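Local coordinates for peroxinectin A (Dictyostelium discoideum, PDB 6ERC), which uses hydrogen peroxide to oxidise phenolic donors as a secreted haem peroxidase, with activity on iodide and thiocyanate as well, at residues 259-264 with 491-496; 233-238 with 248-253; 219-224 with 335-340; 254-259 with 476-481. All blocks are in the same frame, centred on the assembly; numbering follows the deposited sequence.

Interaction 1. Residues 259-264 with 491-496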
loop_
_atom_site.group_PDB
_atom_site.type_symbol
_atom_site.label_atom_id
_atom_site.label_comp_id
_atom_site.label_asym_id
_atom_site.label_seq_id
_atom_site.Cartn_x
_atom_site.Cartn_y
_atom_site.Cartn_z
ATOM N N ILE A 259 -8.220 2.553 15.210
ATOM C CA ILE A 259 -7.097 1.642 15.013
ATOM C C ILE A 259 -7.574 0.199 15.094
ATOM O O ILE A 259 -7.234 -0.634 14.247
ATOM C CB ILE A 259 -5.987 1.939 16.038
ATOM C CG1 ILE A 259 -5.343 3.287 15.714
ATOM C CG2 ILE A 259 -4.939 0.833 16.051
ATOM C CD1 ILE A 259 -4.434 3.804 16.788
ATOM N N GLU A 260 -8.372 -0.117 16.117
ATOM C CA GLU A 260 -8.949 -1.454 16.219
ATOM C C GLU A 260 -9.818 -1.773 15.011
ATOM O O GLU A 260 -9.812 -2.905 14.514
ATOM C CB GLU A 260 -9.764 -1.579 17.507
ATOM C CG GLU A 260 -10.631 -2.834 17.561
ATOM C CD GLU A 260 -11.301 -3.036 18.905
ATOM O OE1 GLU A 260 -10.876 -2.394 19.890
ATOM O OE2 GLU A 260 -12.256 -3.838 18.973
ATOM N N GLN A 261 -10.587 -0.794 14.533
ATOM C CA GLN A 261 -11.435 -1.029 13.370
ATOM C C GLN A 261 -10.595 -1.341 12.137
ATOM O O GLN A 261 -10.928 -2.248 11.364
ATOM C CB GLN A 261 -12.331 0.184 13.121
ATOM C CG GLN A 261 -13.331 -0.001 11.991
ATOM C CD GLN A 261 -14.296 -1.143 12.241
ATOM O OE1 GLN A 261 -15.352 -0.959 12.848
ATOM N NE2 GLN A 261 -13.940 -2.332 11.771
ATOM N N ILE A 262 -9.501 -0.605 11.937
ATOM C CA ILE A 262 -8.613 -0.886 10.811
ATOM C C ILE A 262 -8.019 -2.282 10.950
ATOM O O ILE A 262 -8.024 -3.077 10.003
ATOM C CB ILE A 262 -7.515 0.189 10.709
ATOM C CG1 ILE A 262 -8.132 1.558 10.398
ATOM C CG2 ILE A 262 -6.497 -0.183 9.629
ATOM C CD1 ILE A 262 -7.182 2.725 10.592
ATOM N N GLN A 263 -7.502 -2.601 12.137
ATOM C CA GLN A 263 -6.868 -3.897 12.341
ATOM C C GLN A 263 -7.844 -5.042 12.100
ATOM O O GLN A 263 -7.502 -6.026 11.434
ATOM C CB GLN A 263 -6.287 -3.970 13.752
ATOM C CG GLN A 263 -5.082 -3.074 13.964
ATOM C CD GLN A 263 -4.494 -3.204 15.351
ATOM O OE1 GLN A 263 -5.084 -3.825 16.239
ATOM N NE2 GLN A 263 -3.316 -2.629 15.545
ATOM N N LYS A 264 -9.071 -4.931 12.624
ATOM C CA LYS A 264 -10.011 -6.048 12.544
ATOM C C LYS A 264 -10.400 -6.348 11.102
ATOM O O LYS A 264 -10.473 -7.515 10.702
ATOM C CB LYS A 264 -11.257 -5.753 13.379
ATOM C CG LYS A 264 -12.135 -6.979 13.612
ATOM C CD LYS A 264 -13.453 -6.609 14.272
ATOM C CE LYS A 264 -14.298 -7.838 14.575
ATOM N NZ LYS A 264 -15.637 -7.456 15.118
ATOM N N ALA A 491 -18.427 -3.533 5.785
ATOM C CA ALA A 491 -19.695 -3.188 5.151
ATOM C C ALA A 491 -20.565 -2.346 6.072
ATOM O O ALA A 491 -21.242 -1.416 5.618
ATOM C CB ALA A 491 -20.437 -4.458 4.737
ATOM N N GLU A 492 -20.565 -2.659 7.369
ATOM C CA GLU A 492 -21.389 -1.911 8.311
ATOM C C GLU A 492 -20.797 -0.546 8.635
ATOM O O GLU A 492 -21.547 0.398 8.906
ATOM C CB GLU A 492 -21.588 -2.723 9.594
ATOM C CG GLU A 492 -22.572 -3.877 9.440
ATOM C CD GLU A 492 -23.968 -3.407 9.062
ATOM O OE1 GLU A 492 -24.305 -2.240 9.360
ATOM O OE2 GLU A 492 -24.724 -4.201 8.462
ATOM N N VAL A 493 -19.471 -0.414 8.615
ATOM C CA VAL A 493 -18.867 0.906 8.758
ATOM C C VAL A 493 -19.314 1.811 7.617
ATOM O O VAL A 493 -19.553 3.009 7.810
ATOM C CB VAL A 493 -17.332 0.791 8.820
ATOM C CG1 VAL A 493 -16.700 2.171 8.914
ATOM C CG2 VAL A 493 -16.905 -0.070 10.000
ATOM N N ILE A 494 -19.434 1.251 6.410
ATOM C CA ILE A 494 -19.881 2.033 5.259
ATOM C C ILE A 494 -21.284 2.569 5.504
ATOM O O ILE A 494 -21.565 3.753 5.286
ATOM C CB ILE A 494 -19.814 1.182 3.975
ATOM C CG1 ILE A 494 -18.358 0.909 3.597
ATOM C CG2 ILE A 494 -20.521 1.877 2.815
ATOM C CD1 ILE A 494 -18.176 -0.210 2.588
ATOM N N LYS A 495 -22.188 1.700 5.957
ATOM C CA LYS A 495 -23.562 2.120 6.216
ATOM C C LYS A 495 -23.612 3.183 7.306
ATOM O O LYS A 495 -24.322 4.187 7.178
ATOM C CB LYS A 495 -24.402 0.909 6.611
ATOM C CG LYS A 495 -24.490 -0.167 5.542
ATOM C CD LYS A 495 -25.148 -1.425 6.093
ATOM C CE LYS A 495 -25.205 -2.539 5.061
ATOM N NZ LYS A 495 -25.858 -3.758 5.611
ATOM N N ARG A 496 -22.864 2.975 8.390
ATOM C CA ARG A 496 -22.842 3.940 9.485
ATOM C C ARG A 496 -22.393 5.320 9.028
ATOM O O ARG A 496 -22.807 6.330 9.610
ATOM C CB ARG A 496 -21.918 3.440 10.597
ATOM C CG ARG A 496 -22.621 2.652 11.677
ATOM C CD ARG A 496 -21.742 1.560 12.272
ATOM N NE ARG A 496 -20.351 1.967 12.464
ATOM C CZ ARG A 496 -19.485 1.307 13.227
ATOM N NH1 ARG A 496 -19.867 0.218 13.884
ATOM N NH2 ARG A 496 -18.237 1.736 13.343
#

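Interaction 2. Residues 233-238 with 248-253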
loop_
_atom_site.group_PDB
_atom_site.type_symbol
_atom_site.label_atom_id
_atom_site.label_comp_id
_atom_site.label_asym_id
_atom_site.label_seq_id
_atom_site.Cartn_x
_atom_site.Cartn_y
_atom_site.Cartn_z
ATOM N N ARG A 233 -17.971 10.372 14.814
ATOM C CA ARG A 233 -19.187 9.779 15.353
ATOM C C ARG A 233 -18.933 9.193 16.738
ATOM O O ARG A 233 -19.704 9.425 17.676
ATOM C CB ARG A 233 -19.710 8.711 14.393
ATOM C CG ARG A 233 -21.110 8.216 14.704
ATOM C CD ARG A 233 -21.517 7.105 13.757
ATOM N NE ARG A 233 -20.629 5.951 13.874
ATOM C CZ ARG A 233 -20.735 5.015 14.813
ATOM N NH1 ARG A 233 -21.694 5.086 15.726
ATOM N NH2 ARG A 233 -19.877 4.005 14.842
ATOM N N LEU A 234 -17.842 8.437 16.887
ATOM C CA LEU A 234 -17.515 7.861 18.187
ATOM C C LEU A 234 -17.128 8.931 19.199
ATOM O O LEU A 234 -17.409 8.783 20.393
ATOM C CB LEU A 234 -16.385 6.841 18.044
ATOM C CG LEU A 234 -16.707 5.550 17.290
ATOM C CD1 LEU A 234 -15.463 4.691 17.182
ATOM C CD2 LEU A 234 -17.818 4.770 17.964
ATOM N N ALA A 235 -16.481 10.009 18.751
ATOM C CA ALA A 235 -16.109 11.076 19.673
ATOM C C ALA A 235 -17.342 11.723 20.291
ATOM O O ALA A 235 -17.356 12.036 21.486
ATOM C CB ALA A 235 -15.260 12.122 18.950
ATOM N N ARG A 236 -18.389 11.933 19.490
ATOM C CA ARG A 236 -19.621 12.508 20.014
ATOM C C ARG A 236 -20.287 11.579 21.021
ATOM O O ARG A 236 -20.910 12.047 21.982
ATOM C CB ARG A 236 -20.574 12.824 18.861
ATOM C CG ARG A 236 -20.090 13.961 17.974
ATOM C CD ARG A 236 -20.537 13.799 16.525
ATOM N NE ARG A 236 -19.922 14.807 15.662
ATOM C CZ ARG A 236 -19.859 14.733 14.335
ATOM N NH1 ARG A 236 -20.366 13.688 13.691
ATOM N NH2 ARG A 236 -19.276 15.706 13.648
ATOM N N LYS A 237 -20.171 10.266 20.821
ATOM C CA LYS A 237 -20.700 9.315 21.792
ATOM C C LYS A 237 -19.913 9.374 23.095
ATOM O O LYS A 237 -20.496 9.486 24.180
ATOM C CB LYS A 237 -20.667 7.904 21.203
ATOM C CG LYS A 237 -20.987 6.787 22.190
ATOM C CD LYS A 237 -20.811 5.431 21.530
ATOM C CE LYS A 237 -20.638 4.319 22.543
ATOM N NZ LYS A 237 -20.286 3.042 21.860
ATOM N N PHE A 238 -18.582 9.291 23.011
ATOM C CA PHE A 238 -17.762 9.348 24.215
ATOM C C PHE A 238 -17.914 10.686 24.923
ATOM O O PHE A 238 -17.825 10.751 26.153
ATOM C CB PHE A 238 -16.291 9.101 23.871
ATOM C CG PHE A 238 -16.021 7.753 23.265
ATOM C CD1 PHE A 238 -16.808 6.658 23.581
ATOM C CD2 PHE A 238 -14.970 7.582 22.378
ATOM C CE1 PHE A 238 -16.553 5.420 23.022
ATOM C CE2 PHE A 238 -14.711 6.346 21.818
ATOM C CZ PHE A 238 -15.503 5.264 22.139
ATOM N N GLU A 248 -8.575 15.837 24.756
ATOM C CA GLU A 248 -7.515 14.867 24.501
ATOM C C GLU A 248 -7.973 13.447 24.810
ATOM O O GLU A 248 -7.636 12.511 24.076
ATOM C CB GLU A 248 -6.275 15.222 25.322
ATOM C CG GLU A 248 -5.061 14.339 25.048
ATOM C CD GLU A 248 -4.512 14.490 23.632
ATOM O OE1 GLU A 248 -4.809 15.508 22.970
ATOM O OE2 GLU A 248 -3.776 13.588 23.181
ATOM N N ARG A 249 -8.736 13.260 25.890
ATOM C CA ARG A 249 -9.172 11.915 26.256
ATOM C C ARG A 249 -10.190 11.373 25.261
ATOM O O ARG A 249 -10.145 10.190 24.905
ATOM C CB ARG A 249 -9.757 11.915 27.670
ATOM C CG ARG A 249 -10.288 10.555 28.141
ATOM C CD ARG A 249 -9.195 9.492 28.193
ATOM N NE ARG A 249 -9.732 8.160 28.467
ATOM C CZ ARG A 249 -10.022 7.695 29.679
ATOM N NH1 ARG A 249 -9.837 8.449 30.756
ATOM N NH2 ARG A 249 -10.509 6.467 29.817
ATOM N N VAL A 250 -11.125 12.211 24.814
ATOM C CA VAL A 250 -12.107 11.755 23.835
ATOM C C VAL A 250 -11.414 11.380 22.535
ATOM O O VAL A 250 -11.753 10.375 21.899
ATOM C CB VAL A 250 -13.185 12.831 23.609
ATOM C CG1 VAL A 250 -14.188 12.372 22.556
ATOM C CG2 VAL A 250 -13.899 13.148 24.912
ATOM N N PHE A 251 -10.430 12.180 22.118
ATOM C CA PHE A 251 -9.706 11.879 20.888
ATOM C C PHE A 251 -9.010 10.528 20.982
ATOM O O PHE A 251 -9.178 9.668 20.110
ATOM C CB PHE A 251 -8.692 12.981 20.588
ATOM C CG PHE A 251 -7.715 12.611 19.515
ATOM C CD1 PHE A 251 -8.044 12.769 18.181
ATOM C CD2 PHE A 251 -6.477 12.080 19.839
ATOM C CE1 PHE A 251 -7.152 12.417 17.191
ATOM C CE2 PHE A 251 -5.584 11.726 18.854
ATOM C CZ PHE A 251 -5.921 11.894 17.529
ATOM N N GLN A 252 -8.217 10.323 22.037
ATOM C CA GLN A 252 -7.451 9.087 22.158
ATOM C C GLN A 252 -8.367 7.871 22.188
ATOM O O GLN A 252 -8.119 6.876 21.499
ATOM C CB GLN A 252 -6.572 9.135 23.409
ATOM C CG GLN A 252 -5.474 10.191 23.360
ATOM C CD GLN A 252 -4.548 10.030 22.168
ATOM O OE1 GLN A 252 -4.497 8.972 21.538
ATOM N NE2 GLN A 252 -3.814 11.087 21.847
ATOM N N GLN A 253 -9.436 7.929 22.984
ATOM C CA GLN A 253 -10.392 6.826 23.010
ATOM C C GLN A 253 -11.001 6.600 21.632
ATOM O O GLN A 253 -11.282 5.458 21.250
ATOM C CB GLN A 253 -11.483 7.106 24.045
ATOM C CG GLN A 253 -10.995 7.060 25.490
ATOM C CD GLN A 253 -10.782 5.651 26.042
ATOM O OE1 GLN A 253 -10.366 5.495 27.192
ATOM N NE2 GLN A 253 -11.067 4.627 25.241
#

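Interaction 3. Residues 219-224 with 335-340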
loop_
_atom_site.group_PDB
_atom_site.type_symbol
_atom_site.label_atom_id
_atom_site.label_comp_id
_atom_site.label_asym_id
_atom_site.label_seq_id
_atom_site.Cartn_x
_atom_site.Cartn_y
_atom_site.Cartn_z
ATOM N N GLY A 219 -10.836 6.716 -4.588
ATOM C CA GLY A 219 -11.221 5.567 -3.790
ATOM C C GLY A 219 -10.410 5.445 -2.518
ATOM O O GLY A 219 -10.915 4.977 -1.495
ATOM N N LEU A 220 -9.144 5.866 -2.561
ATOM C CA LEU A 220 -8.331 5.904 -1.352
ATOM C C LEU A 220 -8.794 7.017 -0.420
ATOM O O LEU A 220 -8.883 6.821 0.796
ATOM C CB LEU A 220 -6.861 6.088 -1.726
ATOM C CG LEU A 220 -5.833 6.103 -0.594
ATOM C CD1 LEU A 220 -5.853 4.793 0.176
ATOM C CD2 LEU A 220 -4.443 6.378 -1.156
ATOM N N LEU A 221 -9.090 8.194 -0.977
ATOM C CA LEU A 221 -9.601 9.292 -0.167
ATOM C C LEU A 221 -10.952 8.953 0.441
ATOM O O LEU A 221 -11.253 9.378 1.561
ATOM C CB LEU A 221 -9.707 10.561 -1.012
ATOM C CG LEU A 221 -8.525 11.521 -0.901
ATOM C CD1 LEU A 221 -8.512 12.496 -2.064
ATOM C CD2 LEU A 221 -8.593 12.269 0.420
ATOM N N SER A 222 -11.779 8.191 -0.279
ATOM C CA SER A 222 -13.079 7.809 0.258
ATOM C C SER A 222 -12.924 6.993 1.533
ATOM O O SER A 222 -13.655 7.208 2.508
ATOM C CB SER A 222 -13.871 7.028 -0.786
ATOM O OG SER A 222 -14.291 7.880 -1.834
ATOM N N ILE A 223 -11.978 6.053 1.552
ATOM C CA ILE A 223 -11.736 5.289 2.773
ATOM C C ILE A 223 -11.280 6.218 3.889
ATOM O O ILE A 223 -11.723 6.095 5.038
ATOM C CB ILE A 223 -10.720 4.160 2.517
ATOM C CG1 ILE A 223 -11.304 3.147 1.525
ATOM C CG2 ILE A 223 -10.354 3.471 3.834
ATOM C CD1 ILE A 223 -10.355 2.029 1.123
ATOM N N HIS A 224 -10.389 7.160 3.577
ATOM C CA HIS A 224 -10.004 8.159 4.569
ATOM C C HIS A 224 -11.234 8.857 5.131
ATOM O O HIS A 224 -11.373 9.020 6.347
ATOM C CB HIS A 224 -9.055 9.184 3.949
ATOM C CG HIS A 224 -7.668 8.671 3.724
ATOM N ND1 HIS A 224 -7.376 7.693 2.798
ATOM C CD2 HIS A 224 -6.490 9.009 4.299
ATOM C CE1 HIS A 224 -6.078 7.448 2.815
ATOM N NE2 HIS A 224 -5.517 8.235 3.716
ATOM N N HIS A 335 -11.535 16.727 -7.552
ATOM C CA HIS A 335 -12.858 16.878 -8.152
ATOM C C HIS A 335 -13.652 15.580 -8.140
ATOM O O HIS A 335 -14.882 15.619 -8.264
ATOM C CB HIS A 335 -12.733 17.389 -9.587
ATOM C CG HIS A 335 -12.418 18.848 -9.674
ATOM N ND1 HIS A 335 -13.248 19.752 -10.302
ATOM C CD2 HIS A 335 -11.371 19.564 -9.201
ATOM C CE1 HIS A 335 -12.722 20.961 -10.219
ATOM N NE2 HIS A 335 -11.583 20.874 -9.555
ATOM N N ALA A 336 -12.983 14.435 -7.996
ATOM C CA ALA A 336 -13.688 13.161 -7.951
ATOM C C ALA A 336 -14.647 13.070 -6.771
ATOM O O ALA A 336 -15.565 12.243 -6.802
ATOM C CB ALA A 336 -12.683 12.013 -7.893
ATOM N N LEU A 337 -14.458 13.888 -5.735
ATOM C CA LEU A 337 -15.343 13.902 -4.578
ATOM C C LEU A 337 -16.329 15.066 -4.602
ATOM O O LEU A 337 -16.988 15.323 -3.591
ATOM C CB LEU A 337 -14.523 13.949 -3.285
ATOM C CG LEU A 337 -13.531 12.810 -3.036
ATOM C CD1 LEU A 337 -12.850 12.981 -1.684
ATOM C CD2 LEU A 337 -14.216 11.455 -3.117
ATOM N N ASN A 338 -16.451 15.772 -5.729
ATOM C CA ASN A 338 -17.384 16.893 -5.797
ATOM C C ASN A 338 -18.817 16.449 -5.539
ATOM O O ASN A 338 -19.627 17.234 -5.036
ATOM C CB ASN A 338 -17.291 17.584 -7.159
ATOM C CG ASN A 338 -16.039 18.436 -7.302
ATOM O OD1 ASN A 338 -15.483 18.918 -6.311
ATOM N ND2 ASN A 338 -15.591 18.630 -8.542
ATOM N N ARG A 339 -19.153 15.204 -5.881
ATOM C CA ARG A 339 -20.485 14.658 -5.648
ATOM C C ARG A 339 -20.516 13.701 -4.459
ATOM O O ARG A 339 -21.367 12.807 -4.405
ATOM C CB ARG A 339 -20.995 13.958 -6.908
ATOM C CG ARG A 339 -21.290 14.901 -8.073
ATOM C CD ARG A 339 -21.655 14.131 -9.342
ATOM N NE ARG A 339 -22.076 15.015 -10.430
ATOM C CZ ARG A 339 -22.279 14.621 -11.686
ATOM N NH1 ARG A 339 -22.096 13.351 -12.030
ATOM N NH2 ARG A 339 -22.662 15.500 -12.604
ATOM N N GLY A 340 -19.605 13.871 -3.506
ATOM C CA GLY A 340 -19.574 13.039 -2.321
ATOM C C GLY A 340 -18.915 11.694 -2.566
ATOM O O GLY A 340 -18.647 11.284 -3.695
#

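Interaction 4. Residues 254-259 with 476-481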
loop_
_atom_site.group_PDB
_atom_site.type_symbol
_atom_site.label_atom_id
_atom_site.label_comp_id
_atom_site.label_asym_id
_atom_site.label_seq_id
_atom_site.Cartn_x
_atom_site.Cartn_y
_atom_site.Cartn_z
ATOM N N SER A 254 -11.217 7.675 20.872
ATOM C CA SER A 254 -11.711 7.527 19.507
ATOM C C SER A 254 -10.620 6.996 18.585
ATOM O O SER A 254 -10.872 6.105 17.767
ATOM C CB SER A 254 -12.246 8.863 18.991
ATOM O OG SER A 254 -13.309 9.332 19.799
ATOM N N ARG A 255 -9.403 7.536 18.701
ATOM C CA ARG A 255 -8.281 7.013 17.927
ATOM C C ARG A 255 -8.089 5.524 18.181
ATOM O O ARG A 255 -7.841 4.753 17.245
ATOM C CB ARG A 255 -7.005 7.786 18.270
ATOM C CG ARG A 255 -5.740 7.225 17.615
ATOM C CD ARG A 255 -4.620 8.265 17.519
ATOM N NE ARG A 255 -3.604 8.118 18.563
ATOM C CZ ARG A 255 -2.460 7.445 18.428
ATOM N NH1 ARG A 255 -2.157 6.837 17.288
ATOM N NH2 ARG A 255 -1.609 7.380 19.442
ATOM N N SER A 256 -8.211 5.100 19.442
ATOM C CA SER A 256 -8.007 3.695 19.776
ATOM C C SER A 256 -9.036 2.806 19.085
ATOM O O SER A 256 -8.700 1.719 18.603
ATOM C CB SER A 256 -8.064 3.510 21.292
ATOM O OG SER A 256 -7.678 2.201 21.666
ATOM N N CYS A 257 -10.294 3.254 19.020
ATOM C CA CYS A 257 -11.331 2.459 18.365
ATOM C C CYS A 257 -11.056 2.321 16.872
ATOM O O CYS A 257 -11.181 1.230 16.304
ATOM C CB CYS A 257 -12.710 3.086 18.590
ATOM S SG CYS A 257 -13.277 3.159 20.298
ATOM N N ILE A 258 -10.698 3.425 16.215
ATOM C CA ILE A 258 -10.467 3.396 14.773
ATOM C C ILE A 258 -9.302 2.475 14.436
ATOM O O ILE A 258 -9.361 1.701 13.473
ATOM C CB ILE A 258 -10.231 4.824 14.245
ATOM C CG1 ILE A 258 -11.485 5.681 14.447
ATOM C CG2 ILE A 258 -9.815 4.796 12.776
ATOM C CD1 ILE A 258 -12.716 5.200 13.684
ATOM N N ILE A 259 -8.220 2.553 15.210
ATOM C CA ILE A 259 -7.097 1.642 15.013
ATOM C C ILE A 259 -7.574 0.199 15.094
ATOM O O ILE A 259 -7.234 -0.634 14.247
ATOM C CB ILE A 259 -5.987 1.939 16.038
ATOM C CG1 ILE A 259 -5.343 3.287 15.714
ATOM C CG2 ILE A 259 -4.939 0.833 16.051
ATOM C CD1 ILE A 259 -4.434 3.804 16.788
ATOM N N PRO A 476 -5.798 -8.681 26.183
ATOM C CA PRO A 476 -6.729 -8.367 27.284
ATOM C C PRO A 476 -6.741 -6.900 27.682
ATOM O O PRO A 476 -7.817 -6.298 27.800
ATOM C CB PRO A 476 -6.226 -9.267 28.421
ATOM C CG PRO A 476 -5.585 -10.417 27.731
ATOM C CD PRO A 476 -4.952 -9.849 26.499
ATOM N N GLU A 477 -5.567 -6.301 27.890
ATOM C CA GLU A 477 -5.515 -4.908 28.318
ATOM C C GLU A 477 -6.185 -3.985 27.310
ATOM O O GLU A 477 -6.689 -2.922 27.686
ATOM C CB GLU A 477 -4.065 -4.484 28.538
ATOM C CG GLU A 477 -3.405 -5.154 29.734
ATOM C CD GLU A 477 -1.894 -5.022 29.724
ATOM O OE1 GLU A 477 -1.312 -4.924 28.622
ATOM O OE2 GLU A 477 -1.288 -5.017 30.819
ATOM N N MET A 478 -6.210 -4.369 26.033
ATOM C CA MET A 478 -6.784 -3.509 25.007
ATOM C C MET A 478 -8.267 -3.766 24.792
ATOM O O MET A 478 -8.986 -2.859 24.356
ATOM C CB MET A 478 -6.034 -3.685 23.685
ATOM C CG MET A 478 -5.980 -2.419 22.857
ATOM S SD MET A 478 -4.905 -1.200 23.631
ATOM C CE MET A 478 -5.351 0.276 22.722
ATOM N N ARG A 479 -8.747 -4.978 25.078
ATOM C CA ARG A 479 -10.187 -5.187 25.133
ATOM C C ARG A 479 -10.808 -4.327 26.226
ATOM O O ARG A 479 -11.924 -3.817 26.069
ATOM C CB ARG A 479 -10.506 -6.665 25.365
ATOM C CG ARG A 479 -10.185 -7.576 24.186
ATOM C CD ARG A 479 -10.954 -8.891 24.288
ATOM N NE ARG A 479 -10.385 -9.959 23.465
ATOM C CZ ARG A 479 -10.631 -10.135 22.168
ATOM N NH1 ARG A 479 -11.433 -9.307 21.509
ATOM N NH2 ARG A 479 -10.062 -11.145 21.522
ATOM N N MET A 480 -10.088 -4.141 27.334
ATOM C CA MET A 480 -10.561 -3.268 28.404
ATOM C C MET A 480 -10.652 -1.824 27.926
ATOM O O MET A 480 -11.667 -1.150 28.134
ATOM C CB MET A 480 -9.626 -3.386 29.612
ATOM C CG MET A 480 -9.718 -2.252 30.632
ATOM S SD MET A 480 -11.314 -2.155 31.455
ATOM C CE MET A 480 -11.065 -0.722 32.502
ATOM N N VAL A 481 -9.588 -1.330 27.287
ATOM C CA VAL A 481 -9.555 0.064 26.849
ATOM C C VAL A 481 -10.661 0.330 25.839
ATOM O O VAL A 481 -11.287 1.397 25.848
ATOM C CB VAL A 481 -8.171 0.404 26.265
ATOM C CG1 VAL A 481 -8.174 1.795 25.621
ATOM C CG2 VAL A 481 -7.112 0.329 27.348
#

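Interaction 1. Residues 259-264 with 491-496
Gln261 and Val493 reach toward each other from opposite directions between two helices of the largely helical animal haem peroxidase fold: the first lies on helix 247-275, the second on helix 490-497 near the end of the chain. Their CA atoms are 9.0 Å apart, so the backbones do not pack closely and the side chains bridge the distance.

The main contact is van der Waals. CG2 of Val493 sits 3.4 Å from OE1 of Gln261 and 3.6 Å from its CD, so one methyl group presses on the amide. On the glutamine, CG is swung opposite the backbone N (chi1 -176°) and the chain then bends at chi2 (61°), which carries the amide toward the other helix.

The polar ends are served from outside the pair. NE2 of Gln261 gives its hydrogen bond to the carbonyl of Thr488, in the connection leading into helix 490-497. Arg496 holds Asp230 of helix 218-241 in a salt bridge through NH2 and donates from NH1 to the carbonyl of Glu486. An alanine in place of Gln261 is likely to leave the Thr488 carbonyl without this donor and open a gap beside the Val493 methyl.

Arg496 approaches the amide without a bond. The Gln261 amide and the Arg496 guanidinium planes are inclined by 64°, and NH2 of Arg496 stays 4.0 Å from OE1 of Gln261. Within the same helix, CG2 of Val493 lies 4.0 Å above the Arg496 guanidinium plane, displaced toward the rim.

Interaction 2. Residues 233-238 with 248-253
The chi1 of Val250 carries CG1 to Ala235 and to CB of Phe238, and the chi1 of Phe238 lays its ring against Gln253. In Phe238 the ring carbon CG stands opposite the carbonyl carbon (chi1 -61°); in Val250 it is CG1 that stands opposite the backbone N (chi1 178°). This methyl lies 3.4 Å from O and 3.8 Å from CB of Ala235, and 4.1 Å from CB of Phe238, where the backbones come nearest.

One turn further on, the Phe238 ring meets Gln253 by its CD2-CE2 side. CD2 is 3.9 Å from CB of Gln253, while CE2 is 3.6 Å from its backbone O, approached obliquely; the two side chains cross at about a right angle. The carbonyl oxygen of Val250 lies near the ring plane at an edge.

The far end of Gln253 is occupied by its own helix: Arg249 grips OE1 side-on with NE at 3.0 Å and NH2 at 2.8 Å. The amide's NE2 binds the carbonyl of Val481. A leucine at Gln253 would probably leave Arg249 without this acceptor and the Val481 carbonyl without its donor.

The short segment axes approach to 9.0 Å and run at 131° to each other, well short of antiparallel. This is a splayed helical hairpin: two successive helices joined by a short connection and packed by Ala235, Val250, the Phe238 ring and the stem of Gln253.

Interaction 3. Residues 219-224 with 335-340
Leu221 is the first residue of this part of helix 218-241 to meet Leu337, which projects from the loop leading to helix 342-350. Its CB lies 4.0 Å from CD1 of Leu337, so the leucine offers the root of its side chain to that methyl.

Next comes Ser222, whose OG is 3.8 Å from the other methyl, CD2 of Leu337. The hydroxyl stands opposite the carbonyl carbon (chi1 -71°), beside its own backbone N, where it makes a weak hydrogen bond with the carbonyl of Pro218. Val341, Leu344 and Ile345 also pack on Ser222. The forked end of Leu337 thus spans two consecutive residues of the helix, and Leu344 of helix 342-350 touches it as well.

His224 turns to another side. Its ND1 donates 2.7 Å back to O of Leu220, fairly straight at 159°, while the backbone N of His224 reaches the same oxygen from the opposite face of the carbonyl plane. With the imidazole so tied, its ring meets Phe78 edge-to-face.

Beyond Leu337 the loop closes a type I turn to Gly340, through the bond from N of Gly340 to O of Leu337. The side chain of Leu221 lies about 10 Å from that of His81, the predicted proton acceptor, so this is packing at some distance from the haem. Across the interface the attraction is dispersion between buried methyl, methylene and hydroxyl groups, which depends on close fit rather than on direction.

Interaction 4. Residues 254-259 with 476-481
No ring, amide or guanidinium group has a face or an edge in the meeting of Ser256 with Met478 and Val481; a hydroxyl faces two methyl groups. OG of Ser256 is 3.2 Å from CE of Met478 and 4.0 Å from CG1 of Val481.

In Ser256 the hydroxyl lies opposite the backbone N (chi1 -171°), which directs it to the other helix. Met478 starts off to one side, and the bend at chi2 (70°) brings its terminal methyl back toward the serine. OG of Ser256 also forms a hydrogen bond with OD1 of Asn482, just beyond helix 476-481, and the methyls of Met478 and Val481 lie against the same oxygen.

The segments stay well separated, with CA atoms of Ser256 and Val481 8.1 Å apart. This is plain packing of a short helix on a long one in the mainly helical animal haem peroxidase fold, beside a covalent tie: Cys257 forms a disulfide with Cys485, in the loop between helices 476-481 and 490-497. The short helix 476-481 thus lies against one side of helix 247-275, while Ser254 and Cys257 of that helix pack on helix 218-241, and Ile258 on helix 153-156.

In the fold
Helix 247-275 runs through interactions 2, 4 and 1, meeting in turn helix 218-241, helix 476-481 and helix 490-497. The centres of interactions 2 and 4 are about 12 Å apart, those of 4 and 1 about 13 Å. Interaction 2 is local in sequence, whereas 1 and 4 bring residues more than 200 positions later back onto the same helix. Asp230 ties interactions 1 and 2 together by taking salt bridges from both Arg496 and Arg233. Interaction 3 uses the beginning of helix 218-241, about 24 Å from interaction 2 between centres, with the side chain of Leu221 about 12 Å from the haem. The two helices thus link the C-terminal helices with the part of the fold round residues 335-340.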